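Local coordinates for putative PAS/PAC sensor protein (Nakamurella multipartita DSM 44233, PDB 6HMJ) that senses blue light through an FMN-binding light-oxygen-voltage domain and mediates RNA binding and translational regulation, probably through its ANTAR domain, at residues 189-194 with 350-355; 177-182 with 194-199; 54-59 with 77-82; 86-91 with 110-115. All blocks are in the same frame, centred on the assembly; numbering follows the deposited sequence.

Interaction 1: 189-194 with 350-355; sequences ALPLRR and VTERVE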
loop_
_atom_site.group_PDB
_atom_site.type_symbol
_atom_site.label_atom_id
_atom_site.label_comp_id
_atom_site.label_asym_id
_atom_site.label_seq_id
_atom_site.Cartn_x
_atom_site.Cartn_y
_atom_site.Cartn_z
ATOM N N ALA A 189 -6.801 7.633 15.313
ATOM C CA ALA A 189 -6.576 7.441 16.743
ATOM C C ALA A 189 -6.401 5.969 17.088
ATOM O O ALA A 189 -5.717 5.638 18.064
ATOM C CB ALA A 189 -7.731 8.040 17.543
ATOM N N LEU A 190 -7.011 5.080 16.318
ATOM C CA LEU A 190 -6.815 3.651 16.531
ATOM C C LEU A 190 -5.375 3.263 16.221
ATOM O O LEU A 190 -4.850 3.640 15.168
ATOM C CB LEU A 190 -7.779 2.853 15.653
ATOM C CG LEU A 190 -9.093 2.410 16.294
ATOM C CD1 LEU A 190 -9.915 3.570 16.793
ATOM C CD2 LEU A 190 -9.882 1.633 15.250
ATOM N N PRO A 191 -4.704 2.517 17.099
ATOM C CA PRO A 191 -3.390 1.978 16.734
ATOM C C PRO A 191 -3.508 1.112 15.489
ATOM O O PRO A 191 -4.555 0.522 15.213
ATOM C CB PRO A 191 -2.968 1.178 17.971
ATOM C CG PRO A 191 -4.231 0.878 18.697
ATOM C CD PRO A 191 -5.157 2.025 18.414
ATOM N N LEU A 192 -2.410 1.039 14.734
ATOM C CA LEU A 192 -2.483 0.606 13.340
ATOM C C LEU A 192 -3.096 -0.784 13.194
ATOM O O LEU A 192 -3.976 -0.996 12.352
ATOM C CB LEU A 192 -1.088 0.644 12.713
ATOM C CG LEU A 192 -0.992 0.167 11.262
ATOM C CD1 LEU A 192 -1.972 0.923 10.378
ATOM C CD2 LEU A 192 0.429 0.328 10.742
ATOM N N ARG A 193 -2.643 -1.752 13.992
ATOM C CA ARG A 193 -3.099 -3.126 13.789
ATOM C C ARG A 193 -4.588 -3.267 14.082
ATOM O O ARG A 193 -5.312 -3.933 13.332
ATOM C CB ARG A 193 -2.283 -4.085 14.650
ATOM C CG ARG A 193 -0.827 -4.121 14.259
ATOM C CD ARG A 193 0.001 -4.981 15.189
ATOM N NE ARG A 193 1.408 -4.973 14.795
ATOM C CZ ARG A 193 2.393 -5.489 15.519
ATOM N NH1 ARG A 193 2.137 -6.060 16.691
ATOM N NH2 ARG A 193 3.639 -5.430 15.071
ATOM N N ARG A 194 -5.063 -2.655 15.169
ATOM C CA ARG A 194 -6.500 -2.591 15.410
ATOM C C ARG A 194 -7.204 -1.896 14.252
ATOM O O ARG A 194 -8.237 -2.366 13.766
ATOM C CB ARG A 194 -6.766 -1.857 16.728
ATOM C CG ARG A 194 -8.229 -1.555 17.057
ATOM C CD ARG A 194 -8.971 -2.785 17.555
ATOM N NE ARG A 194 -10.307 -2.443 18.038
ATOM C CZ ARG A 194 -10.548 -1.813 19.185
ATOM N NH1 ARG A 194 -9.542 -1.447 19.972
ATOM N NH2 ARG A 194 -11.795 -1.542 19.547
ATOM N N VAL A 350 -2.430 -5.128 25.555
ATOM C CA VAL A 350 -1.603 -5.864 24.606
ATOM C C VAL A 350 -2.383 -6.072 23.315
ATOM O O VAL A 350 -2.201 -7.077 22.618
ATOM C CB VAL A 350 -1.138 -7.205 25.202
ATOM C CG1 VAL A 350 -0.272 -6.959 26.424
ATOM C CG2 VAL A 350 -2.328 -8.082 25.558
ATOM N N THR A 351 -3.256 -5.118 22.991
ATOM C CA THR A 351 -4.112 -5.255 21.818
ATOM C C THR A 351 -3.286 -5.443 20.549
ATOM O O THR A 351 -3.507 -6.390 19.785
ATOM C CB THR A 351 -5.018 -4.029 21.692
ATOM O OG1 THR A 351 -5.829 -3.913 22.868
ATOM C CG2 THR A 351 -5.911 -4.145 20.462
ATOM N N GLU A 352 -2.327 -4.544 20.306
ATOM C CA GLU A 352 -1.555 -4.609 19.068
ATOM C C GLU A 352 -0.805 -5.931 18.947
ATOM O O GLU A 352 -0.749 -6.523 17.864
ATOM C CB GLU A 352 -0.579 -3.438 19.000
ATOM C CG GLU A 352 -1.243 -2.098 18.777
ATOM C CD GLU A 352 -1.827 -1.973 17.385
ATOM O OE1 GLU A 352 -3.051 -2.175 17.232
ATOM O OE2 GLU A 352 -1.062 -1.676 16.439
ATOM N N ARG A 353 -0.224 -6.409 20.047
ATOM C CA ARG A 353 0.447 -7.704 20.023
ATOM C C ARG A 353 -0.545 -8.820 19.722
ATOM O O ARG A 353 -0.270 -9.711 18.909
ATOM C CB ARG A 353 1.154 -7.945 21.356
ATOM C CG ARG A 353 1.993 -9.207 21.400
ATOM C CD ARG A 353 1.273 -10.323 22.126
ATOM N NE ARG A 353 1.233 -10.101 23.565
ATOM C CZ ARG A 353 0.509 -10.821 24.416
ATOM N NH1 ARG A 353 -0.247 -11.819 23.977
ATOM N NH2 ARG A 353 0.544 -10.540 25.709
ATOM N N VAL A 354 -1.708 -8.795 20.379
ATOM C CA VAL A 354 -2.714 -9.830 20.162
ATOM C C VAL A 354 -3.217 -9.789 18.726
ATOM O O VAL A 354 -3.453 -10.831 18.104
ATOM C CB VAL A 354 -3.868 -9.674 21.170
ATOM C CG1 VAL A 354 -5.101 -10.447 20.704
ATOM C CG2 VAL A 354 -3.433 -10.145 22.549
ATOM N N GLU A 355 -3.404 -8.585 18.181
ATOM C CA GLU A 355 -3.879 -8.461 16.808
ATOM C C GLU A 355 -2.909 -9.119 15.833
ATOM O O GLU A 355 -3.332 -9.785 14.879
ATOM C CB GLU A 355 -4.081 -6.988 16.457
ATOM C CG GLU A 355 -5.135 -6.752 15.389
ATOM C CD GLU A 355 -6.534 -7.046 15.880
ATOM O OE1 GLU A 355 -6.961 -6.411 16.865
ATOM O OE2 GLU A 355 -7.197 -7.919 15.284
#
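The guanidinium of Arg-193 takes the backbone O of Glu-352 at its edge, in its own plane: NH1 donates to that O over 3.1 Å, nearly straight at 171°, while reaching the carbonyl from above the carbonyl's plane. NE of the same group goes to Ala-149 O and NH2 to a bound glycerol, so all three nitrogens have acceptors. A second guanidinium, that of Arg-353, has Val-350 CG2 over one face, toward the rim, and pairs with Glu-327. The central motif is a carboxylate docked on the N-terminal end of a helix: Glu-352, from the first turn of helix 351-372, meets the opening turn of helix 192-202, which has Pro-191 as its N-cap residue. Glu-352 OE2 accepts from Arg-193 N at 2.9 Å and Glu-352 OE1 from Arg-194 N at 2.9 Å, each with its syn lone pair, and this two-pronged grip fixes the rotation of the carboxylate. A bend at chi2 (-70°) carries the group across to the amides, and Pro-191 CB packs on Glu-352 CD at 3.4 Å. The helix end would probably stabilise the charged form of the acid. Helix 351-372 follows the last strand of the flavin-binding sheet, so the contact ties that sheet's exit to helix 192-202. Alongside, Arg-193 CB rests on Glu-355 CB at 3.9 Å, while Glu-355 OE2 bonds to Ser-197 OG.

Interaction 2: 177-182 with 194-199; sequences TGMIEG and RRLSTV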
loop_
_atom_site.group_PDB
_atom_site.type_symbol
_atom_site.label_atom_id
_atom_site.label_comp_id
_atom_site.label_asym_id
_atom_site.label_seq_id
_atom_site.Cartn_x
_atom_site.Cartn_y
_atom_site.Cartn_z
ATOM N N THR A 177 -7.513 -3.103 -3.130
ATOM C CA THR A 177 -8.032 -1.748 -3.267
ATOM C C THR A 177 -8.888 -1.363 -2.069
ATOM O O THR A 177 -8.788 -0.241 -1.559
ATOM C CB THR A 177 -8.841 -1.620 -4.558
ATOM O OG1 THR A 177 -7.962 -1.728 -5.682
ATOM C CG2 THR A 177 -9.561 -0.277 -4.612
ATOM N N GLY A 178 -9.734 -2.282 -1.602
ATOM C CA GLY A 178 -10.576 -1.981 -0.458
ATOM C C GLY A 178 -9.776 -1.723 0.803
ATOM O O GLY A 178 -10.124 -0.850 1.602
ATOM N N MET A 179 -8.690 -2.473 0.997
ATOM C CA MET A 179 -7.872 -2.296 2.190
ATOM C C MET A 179 -7.157 -0.950 2.173
ATOM O O MET A 179 -7.033 -0.293 3.214
ATOM C CB MET A 179 -6.853 -3.432 2.302
ATOM C CG MET A 179 -6.081 -3.441 3.608
ATOM S SD MET A 179 -4.576 -4.425 3.512
ATOM C CE MET A 179 -3.450 -3.205 2.841
ATOM N N ILE A 180 -6.679 -0.524 1.004
ATOM C CA ILE A 180 -5.956 0.739 0.914
ATOM C C ILE A 180 -6.910 1.912 1.102
ATOM O O ILE A 180 -6.672 2.803 1.925
ATOM C CB ILE A 180 -5.203 0.827 -0.427
ATOM C CG1 ILE A 180 -4.196 -0.322 -0.539
ATOM C CG2 ILE A 180 -4.505 2.173 -0.559
ATOM C CD1 ILE A 180 -3.541 -0.447 -1.901
ATOM N N GLU A 181 -8.007 1.929 0.341
ATOM C CA GLU A 181 -8.996 2.991 0.490
ATOM C C GLU A 181 -9.557 3.024 1.907
ATOM O O GLU A 181 -9.689 4.099 2.505
ATOM C CB GLU A 181 -10.115 2.803 -0.534
ATOM C CG GLU A 181 -9.658 2.981 -1.978
ATOM C CD GLU A 181 -10.732 2.614 -2.987
ATOM O OE1 GLU A 181 -11.792 2.105 -2.570
ATOM O OE2 GLU A 181 -10.513 2.836 -4.198
ATOM N N GLY A 182 -9.887 1.857 2.462
ATOM C CA GLY A 182 -10.469 1.819 3.795
ATOM C C GLY A 182 -9.498 2.283 4.864
ATOM O O GLY A 182 -9.855 3.072 5.746
ATOM N N ARG A 194 -5.063 -2.655 15.169
ATOM C CA ARG A 194 -6.500 -2.591 15.410
ATOM C C ARG A 194 -7.204 -1.896 14.252
ATOM O O ARG A 194 -8.237 -2.366 13.766
ATOM C CB ARG A 194 -6.766 -1.857 16.728
ATOM C CG ARG A 194 -8.229 -1.555 17.057
ATOM C CD ARG A 194 -8.971 -2.785 17.555
ATOM N NE ARG A 194 -10.307 -2.443 18.038
ATOM C CZ ARG A 194 -10.548 -1.813 19.185
ATOM N NH1 ARG A 194 -9.542 -1.447 19.972
ATOM N NH2 ARG A 194 -11.795 -1.542 19.547
ATOM N N ARG A 195 -6.641 -0.778 13.794
ATOM C CA ARG A 195 -7.230 -0.025 12.693
ATOM C C ARG A 195 -7.377 -0.887 11.445
ATOM O O ARG A 195 -8.438 -0.909 10.808
ATOM C CB ARG A 195 -6.356 1.197 12.407
ATOM C CG ARG A 195 -7.019 2.302 11.623
ATOM C CD ARG A 195 -5.988 3.341 11.223
ATOM N NE ARG A 195 -5.099 3.661 12.338
ATOM C CZ ARG A 195 -3.859 4.126 12.211
ATOM N NH1 ARG A 195 -3.333 4.330 11.008
ATOM N NH2 ARG A 195 -3.137 4.382 13.292
ATOM N N LEU A 196 -6.314 -1.603 11.072
ATOM C CA LEU A 196 -6.352 -2.414 9.860
ATOM C C LEU A 196 -7.298 -3.599 10.017
ATOM O O LEU A 196 -7.990 -3.977 9.066
ATOM C CB LEU A 196 -4.941 -2.887 9.518
ATOM C CG LEU A 196 -4.707 -3.529 8.151
ATOM C CD1 LEU A 196 -5.197 -2.641 7.020
ATOM C CD2 LEU A 196 -3.226 -3.832 7.991
ATOM N N SER A 197 -7.340 -4.200 11.208
ATOM C CA SER A 197 -8.225 -5.337 11.433
ATOM C C SER A 197 -9.681 -4.963 11.191
ATOM O O SER A 197 -10.429 -5.726 10.567
ATOM C CB SER A 197 -8.040 -5.871 12.853
ATOM O OG SER A 197 -8.977 -6.896 13.134
ATOM N N THR A 198 -10.108 -3.793 11.677
ATOM C CA THR A 198 -11.484 -3.366 11.453
ATOM C C THR A 198 -11.756 -3.061 9.984
ATOM O O THR A 198 -12.914 -3.103 9.559
ATOM C CB THR A 198 -11.824 -2.137 12.306
ATOM O OG1 THR A 198 -11.147 -0.984 11.793
ATOM C CG2 THR A 198 -11.437 -2.354 13.763
ATOM N N VAL A 199 -10.720 -2.759 9.201
ATOM C CA VAL A 199 -10.906 -2.582 7.764
ATOM C C VAL A 199 -11.225 -3.917 7.106
ATOM O O VAL A 199 -12.125 -4.014 6.265
ATOM C CB VAL A 199 -9.662 -1.928 7.136
ATOM C CG1 VAL A 199 -9.732 -2.000 5.617
ATOM C CG2 VAL A 199 -9.538 -0.483 7.592
#
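Gly-178 opens the contact through its backbone: its O, already the acceptor of Gly-182 N, faces Val-199 CG1 at 4.2 Å. One residue on, Met-179 supplies the main apolar side chain of segment 177-182, part of helix 172-185. Its CG, anti to the backbone N, touches Leu-196 CD1 at 3.6 Å, and the two side chains cross obliquely; SD stands 4.0 Å from the same Leu-196 CD1. The methionine backbone is used as well, for Met-179 CA meets Val-199 CG1 at 3.9 Å. A turn later comes Gly-182, where the lack of a side chain lets the valine lie on the main chain, Val-199 CG2 being 3.9 Å from Gly-182 C. Val-199 thus straddles one helical turn, CG1 (anti to its own N) over Met-179 and CG2 over Gly-182. An alanine in place of Val-199 would lose both methyl contacts and would probably loosen the seat of helix 192-202 on this glycine-lined surface. Met-179 also packs on Ala-142, Ile-145 and Val-146 of helix 114-149, while Leu-196 reaches Ala-149. With the segment axes 9.8 Å apart at 131°, the arrangement is oblique helix packing, consistent with the small helical bundle of an ANTAR domain.

Interaction 3: 54-59 with 77-82; sequences PDDRLE and NHLLLT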
loop_
_atom_site.group_PDB
_atom_site.type_symbol
_atom_site.label_atom_id
_atom_site.label_comp_id
_atom_site.label_asym_id
_atom_site.label_seq_id
_atom_site.Cartn_x
_atom_site.Cartn_y
_atom_site.Cartn_z
ATOM N N PRO A 54 -6.594 -16.689 -55.077
ATOM C CA PRO A 54 -7.589 -17.213 -56.023
ATOM C C PRO A 54 -9.030 -16.916 -55.637
ATOM O O PRO A 54 -9.864 -16.639 -56.504
ATOM C CB PRO A 54 -7.307 -18.720 -56.005
ATOM C CG PRO A 54 -5.833 -18.800 -55.795
ATOM C CD PRO A 54 -5.448 -17.607 -54.933
ATOM N N ASP A 55 -9.332 -16.964 -54.336
ATOM C CA ASP A 55 -10.705 -16.787 -53.877
ATOM C C ASP A 55 -11.175 -15.340 -53.973
ATOM O O ASP A 55 -12.388 -15.100 -53.988
ATOM C CB ASP A 55 -10.840 -17.285 -52.438
ATOM C CG ASP A 55 -10.378 -18.722 -52.272
ATOM O OD1 ASP A 55 -10.366 -19.465 -53.278
ATOM O OD2 ASP A 55 -10.034 -19.112 -51.137
ATOM N N ASP A 56 -10.254 -14.375 -54.041
ATOM C CA ASP A 56 -10.635 -12.975 -54.165
ATOM C C ASP A 56 -10.784 -12.523 -55.612
ATOM O O ASP A 56 -11.408 -11.487 -55.862
ATOM C CB ASP A 56 -9.592 -12.068 -53.495
ATOM C CG ASP A 56 -9.182 -12.552 -52.116
ATOM O OD1 ASP A 56 -10.067 -12.932 -51.320
ATOM O OD2 ASP A 56 -7.966 -12.539 -51.824
ATOM N N ARG A 57 -10.235 -13.280 -56.566
ATOM C CA ARG A 57 -10.140 -12.789 -57.937
ATOM C C ARG A 57 -11.519 -12.547 -58.540
ATOM O O ARG A 57 -11.740 -11.540 -59.223
ATOM C CB ARG A 57 -9.349 -13.783 -58.787
ATOM C CG ARG A 57 -7.843 -13.596 -58.690
ATOM C CD ARG A 57 -7.104 -14.880 -59.028
ATOM N NE ARG A 57 -5.701 -14.836 -58.622
ATOM C CZ ARG A 57 -4.891 -15.891 -58.609
ATOM N NH1 ARG A 57 -5.338 -17.083 -58.988
ATOM N NH2 ARG A 57 -3.632 -15.756 -58.215
ATOM N N LEU A 58 -12.463 -13.461 -58.297
ATOM C CA LEU A 58 -13.795 -13.330 -58.879
ATOM C C LEU A 58 -14.525 -12.111 -58.328
ATOM O O LEU A 58 -15.139 -11.353 -59.090
ATOM C CB LEU A 58 -14.593 -14.608 -58.623
ATOM C CG LEU A 58 -14.115 -15.842 -59.398
ATOM C CD1 LEU A 58 -14.921 -17.073 -59.014
ATOM C CD2 LEU A 58 -14.198 -15.611 -60.903
ATOM N N GLU A 59 -14.474 -11.901 -57.008
ATOM C CA GLU A 59 -15.135 -10.737 -56.424
ATOM C C GLU A 59 -14.458 -9.448 -56.866
ATOM O O GLU A 59 -15.124 -8.427 -57.080
ATOM C CB GLU A 59 -15.126 -10.832 -54.900
ATOM C CG GLU A 59 -15.918 -9.729 -54.209
ATOM C CD GLU A 59 -15.705 -9.708 -52.708
ATOM O OE1 GLU A 59 -15.225 -10.725 -52.163
ATOM O OE2 GLU A 59 -16.001 -8.672 -52.075
ATOM N N ASN A 77 -12.668 -6.474 -50.172
ATOM C CA ASN A 77 -11.696 -7.001 -49.227
ATOM C C ASN A 77 -11.034 -8.241 -49.812
ATOM O O ASN A 77 -11.704 -9.098 -50.393
ATOM C CB ASN A 77 -12.367 -7.348 -47.897
ATOM C CG ASN A 77 -12.988 -6.140 -47.221
ATOM O OD1 ASN A 77 -12.621 -4.999 -47.499
ATOM N ND2 ASN A 77 -13.935 -6.388 -46.325
ATOM N N HIS A 78 -9.719 -8.336 -49.648
ATOM C CA HIS A 78 -8.953 -9.419 -50.253
ATOM C C HIS A 78 -7.603 -9.524 -49.555
ATOM O O HIS A 78 -7.331 -8.829 -48.572
ATOM C CB HIS A 78 -8.771 -9.186 -51.753
ATOM C CG HIS A 78 -7.972 -7.962 -52.077
ATOM N ND1 HIS A 78 -6.595 -7.968 -52.134
ATOM C CD2 HIS A 78 -8.355 -6.693 -52.352
ATOM C CE1 HIS A 78 -6.165 -6.757 -52.439
ATOM N NE2 HIS A 78 -7.212 -5.965 -52.575
ATOM N N LEU A 79 -6.759 -10.408 -50.076
ATOM C CA LEU A 79 -5.403 -10.605 -49.590
ATOM C C LEU A 79 -4.391 -10.161 -50.643
ATOM O O LEU A 79 -4.732 -9.885 -51.797
ATOM C CB LEU A 79 -5.161 -12.079 -49.238
ATOM C CG LEU A 79 -6.090 -12.749 -48.229
ATOM C CD1 LEU A 79 -5.667 -14.196 -48.019
ATOM C CD2 LEU A 79 -6.095 -11.999 -46.911
ATOM N N LEU A 80 -3.131 -10.081 -50.221
ATOM C CA LEU A 80 -2.012 -9.852 -51.128
ATOM C C LEU A 80 -1.008 -10.973 -50.897
ATOM O O LEU A 80 -0.549 -11.175 -49.769
ATOM C CB LEU A 80 -1.370 -8.481 -50.894
ATOM C CG LEU A 80 -2.184 -7.263 -51.346
ATOM C CD1 LEU A 80 -1.449 -5.977 -51.002
ATOM C CD2 LEU A 80 -2.494 -7.310 -52.833
ATOM N N LEU A 81 -0.670 -11.694 -51.961
ATOM C CA LEU A 81 0.237 -12.830 -51.855
ATOM C C LEU A 81 1.689 -12.371 -51.804
ATOM O O LEU A 81 2.119 -11.546 -52.618
ATOM C CB LEU A 81 0.015 -13.784 -53.026
ATOM C CG LEU A 81 -1.449 -14.196 -53.206
ATOM C CD1 LEU A 81 -1.624 -15.052 -54.448
ATOM C CD2 LEU A 81 -1.975 -14.915 -51.970
ATOM N N THR A 82 2.446 -12.915 -50.852
ATOM C CA THR A 82 3.850 -12.578 -50.664
ATOM C C THR A 82 4.720 -13.802 -50.911
ATOM O O THR A 82 4.503 -14.856 -50.303
ATOM C CB THR A 82 4.102 -12.047 -49.250
ATOM O OG1 THR A 82 3.094 -11.087 -48.909
ATOM C CG2 THR A 82 5.475 -11.395 -49.161
HETATM O O HOH W 1 -15.976 -6.755 -49.432
#
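The close-packed part of this contact centres on Asp-56, whose carboxylate lies against the backbone and CB of His-78. Asp-56 CG meets His-78 CB at 3.4 Å, and the two side chains cross at about a right angle, with carboxylate and imidazole planes 57° apart. One oxygen, Asp-56 OD2, accepts from Leu-79 N over 3.0 Å; the bond is fairly straight (N-H...O 158°) and reaches the oxygen from above the carboxylate plane. The same OD2 also takes a weak bond from His-53 N, so one oxygen joins the chain just before segment 54-59 to the strand. An alanine in place of Asp-56 would remove that acceptor and would probably leave Leu-79 N without its bond across to the helix. Beyond CB the imidazole of His-78 leads away from the helix segment: His-78 ND1 donates in the ring plane to Leu-79 O (2.7 Å), NE2 bonds to Thr-92 OG1, and the ring meets Trp-60 edge-to-face. This is the helix-on-sheet layout of a PAS fold, helix 54-70 turning back into strand 74-82, an outermost strand of the five-stranded antiparallel sheet. Away from the aspartate the contact thins out. Glu-59 reaches the strand through a water, which donates to Glu-59 OE2 over 3.3 Å and takes only a weak bond from Asn-77 N. At the other end Arg-57, with NE held by Leu-49 O, brings NH2 no nearer than 4.3 Å to Leu-81 CD1.

Interaction 4: 86-91 with 110-115; sequences EPRPAM and ITDLSD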
loop_
_atom_site.group_PDB
_atom_site.type_symbol
_atom_site.label_atom_id
_atom_site.label_comp_id
_atom_site.label_asym_id
_atom_site.label_seq_id
_atom_site.Cartn_x
_atom_site.Cartn_y
_atom_site.Cartn_z
ATOM N N GLU A 86 3.491 -15.296 -45.598
ATOM C CA GLU A 86 2.045 -15.388 -45.481
ATOM C C GLU A 86 1.389 -14.164 -46.124
ATOM O O GLU A 86 1.941 -13.062 -46.082
ATOM C CB GLU A 86 1.646 -15.502 -44.011
ATOM C CG GLU A 86 0.171 -15.775 -43.764
ATOM C CD GLU A 86 -0.221 -17.209 -44.089
ATOM O OE1 GLU A 86 0.665 -18.091 -44.071
ATOM O OE2 GLU A 86 -1.415 -17.456 -44.361
ATOM N N PRO A 87 0.215 -14.331 -46.741
ATOM C CA PRO A 87 -0.448 -13.179 -47.363
ATOM C C PRO A 87 -0.758 -12.078 -46.359
ATOM O O PRO A 87 -0.909 -12.318 -45.158
ATOM C CB PRO A 87 -1.737 -13.776 -47.943
ATOM C CG PRO A 87 -1.442 -15.210 -48.124
ATOM C CD PRO A 87 -0.510 -15.586 -47.013
ATOM N N ARG A 88 -0.862 -10.839 -46.881
ATOM C CA ARG A 88 -1.212 -9.681 -46.081
ATOM C C ARG A 88 -2.669 -9.297 -46.310
ATOM O O ARG A 88 -3.196 -9.471 -47.413
ATOM C CB ARG A 88 -0.324 -8.482 -46.429
ATOM C CG ARG A 88 1.155 -8.692 -46.166
ATOM C CD ARG A 88 1.906 -8.876 -47.469
ATOM N NE ARG A 88 1.899 -7.658 -48.276
ATOM C CZ ARG A 88 2.152 -7.619 -49.580
ATOM N NH1 ARG A 88 2.436 -8.734 -50.242
ATOM N NH2 ARG A 88 2.121 -6.461 -50.226
ATOM N N PRO A 89 -3.351 -8.770 -45.296
ATOM C CA PRO A 89 -4.711 -8.269 -45.517
ATOM C C PRO A 89 -4.680 -6.982 -46.323
ATOM O O PRO A 89 -3.802 -6.136 -46.140
ATOM C CB PRO A 89 -5.238 -8.034 -44.100
ATOM C CG PRO A 89 -4.016 -7.711 -43.314
ATOM C CD PRO A 89 -2.906 -8.545 -43.909
ATOM N N ALA A 90 -5.648 -6.837 -47.223
ATOM C CA ALA A 90 -5.662 -5.698 -48.125
ATOM C C ALA A 90 -7.098 -5.320 -48.455
ATOM O O ALA A 90 -8.051 -6.021 -48.106
ATOM C CB ALA A 90 -4.876 -5.998 -49.404
ATOM N N MET A 91 -7.234 -4.188 -49.143
ATOM C CA MET A 91 -8.535 -3.639 -49.499
ATOM C C MET A 91 -8.347 -2.761 -50.728
ATOM O O MET A 91 -7.409 -1.960 -50.780
ATOM C CB MET A 91 -9.124 -2.834 -48.332
ATOM C CG MET A 91 -10.486 -2.200 -48.602
ATOM S SD MET A 91 -10.618 -0.485 -48.040
ATOM C CE MET A 91 -9.383 0.316 -49.062
ATOM N N ILE A 110 -5.263 0.310 -53.988
ATOM C CA ILE A 110 -5.014 -0.953 -53.303
ATOM C C ILE A 110 -4.208 -0.641 -52.053
ATOM O O ILE A 110 -3.097 -0.101 -52.140
ATOM C CB ILE A 110 -4.276 -1.947 -54.212
ATOM C CG1 ILE A 110 -5.038 -2.107 -55.531
ATOM C CG2 ILE A 110 -4.118 -3.289 -53.506
ATOM C CD1 ILE A 110 -4.392 -3.059 -56.508
ATOM N N THR A 111 -4.758 -0.985 -50.892
ATOM C CA THR A 111 -4.160 -0.650 -49.608
ATOM C C THR A 111 -3.754 -1.927 -48.889
ATOM O O THR A 111 -4.519 -2.895 -48.852
ATOM C CB THR A 111 -5.130 0.156 -48.739
ATOM O OG1 THR A 111 -5.664 1.248 -49.497
ATOM C CG2 THR A 111 -4.418 0.699 -47.511
ATOM N N ASP A 112 -2.545 -1.927 -48.334
ATOM C CA ASP A 112 -2.049 -3.040 -47.536
ATOM C C ASP A 112 -2.388 -2.756 -46.078
ATOM O O ASP A 112 -1.837 -1.831 -45.476
ATOM C CB ASP A 112 -0.545 -3.214 -47.731
ATOM C CG ASP A 112 0.032 -4.339 -46.887
ATOM O OD1 ASP A 112 -0.733 -4.999 -46.151
ATOM O OD2 ASP A 112 1.260 -4.560 -46.957
ATOM N N LEU A 113 -3.292 -3.551 -45.511
ATOM C CA LEU A 113 -3.751 -3.356 -44.144
ATOM C C LEU A 113 -2.885 -4.092 -43.129
ATOM O O LEU A 113 -3.264 -4.184 -41.958
ATOM C CB LEU A 113 -5.205 -3.817 -44.010
ATOM C CG LEU A 113 -6.218 -3.126 -44.927
ATOM C CD1 LEU A 113 -7.588 -3.781 -44.809
ATOM C CD2 LEU A 113 -6.310 -1.644 -44.615
ATOM N N SER A 114 -1.730 -4.609 -43.553
ATOM C CA SER A 114 -0.891 -5.398 -42.659
ATOM C C SER A 114 -0.438 -4.570 -41.463
ATOM O O SER A 114 -0.482 -5.038 -40.320
ATOM C CB SER A 114 0.312 -5.946 -43.430
ATOM O OG SER A 114 0.981 -6.953 -42.692
ATOM N N ASP A 115 0.000 -3.334 -41.709
ATOM C CA ASP A 115 0.526 -2.496 -40.637
ATOM C C ASP A 115 -0.595 -2.012 -39.723
ATOM O O ASP A 115 -0.473 -2.057 -38.493
ATOM C CB ASP A 115 1.289 -1.313 -41.236
ATOM C CG ASP A 115 1.931 -0.433 -40.182
ATOM O OD1 ASP A 115 1.890 -0.795 -38.987
ATOM O OD2 ASP A 115 2.479 0.625 -40.553
#
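Arg-88 and Asp-112 cross at about a right angle, and their guanidinium and carboxylate planes are turned 67° apart. Bends at chi2 and chi3 fold the arginine so that Asp-112 OD2 lies at the guanidinium edge, in its plane. Arg-88 NE points straight at Asp-112 OD2, but over 3.4 Å, a weak hydrogen bond within a salt bridge; NH2 goes to Val-33 O and NH1 to Thr-82 OG1. The other oxygen, Asp-112 OD1, accepts from Ser-114 N at 2.8 Å in an Asx turn, so one carboxylate serves both the arginine and the start of helix 114-149. Met-91 and Thr-111 lie side by side on one face of the sheet, pointing the same way, with Met-91 CE 3.9 Å from Thr-111 OG1. Their backbones form an antiparallel hydrogen-bonded pair, Thr-111 N to Met-91 O at 2.8 Å and Met-91 N to Thr-111 O at 3.0 Å. Ala-90 and Asp-112, the adjoining non-hydrogen-bonded pair, point to the other face. Where strand 105-112 ends, Leu-113, the N-cap residue of the helix, still bonds through its N-H to Pro-89 O (Leu-113 N to O 2.7 Å), and its CD1 packs on Met-91 CB at 4.0 Å. The hairpin of strands 85-97 and 105-112 is flanked in the PAS sheet by strands 74-82 and 11-18, and passes directly into the long helix 114-149; Met-91 of the second subunit packs on Met-91, Thr-111 and Leu-113, while Arg-116 of that subunit bonds to Ala-90 O.

How the interactions relate
Interactions 1 and 2 share Arg-194 and helix 192-202, its first turn bound by a carboxylate in the partly buried interaction 1 and its later residues packed by apolar side chains and glycine backbone in the buried interaction 2; a probable hydrogen bond from Arg-195 NH2 to Leu-190 O joins them. Interactions 3 and 4 lie far off, with about 53 Å between the centres of 2 and 4, in the N-terminal PAS fold. They meet through neighbouring strands 74-82 and 85-97, and both touch the second subunit. Interaction 3 is a surface helix-strand contact resting on one aspartate and a water, whereas interaction 4, partly buried, relies on backbone pairing inside the sheet.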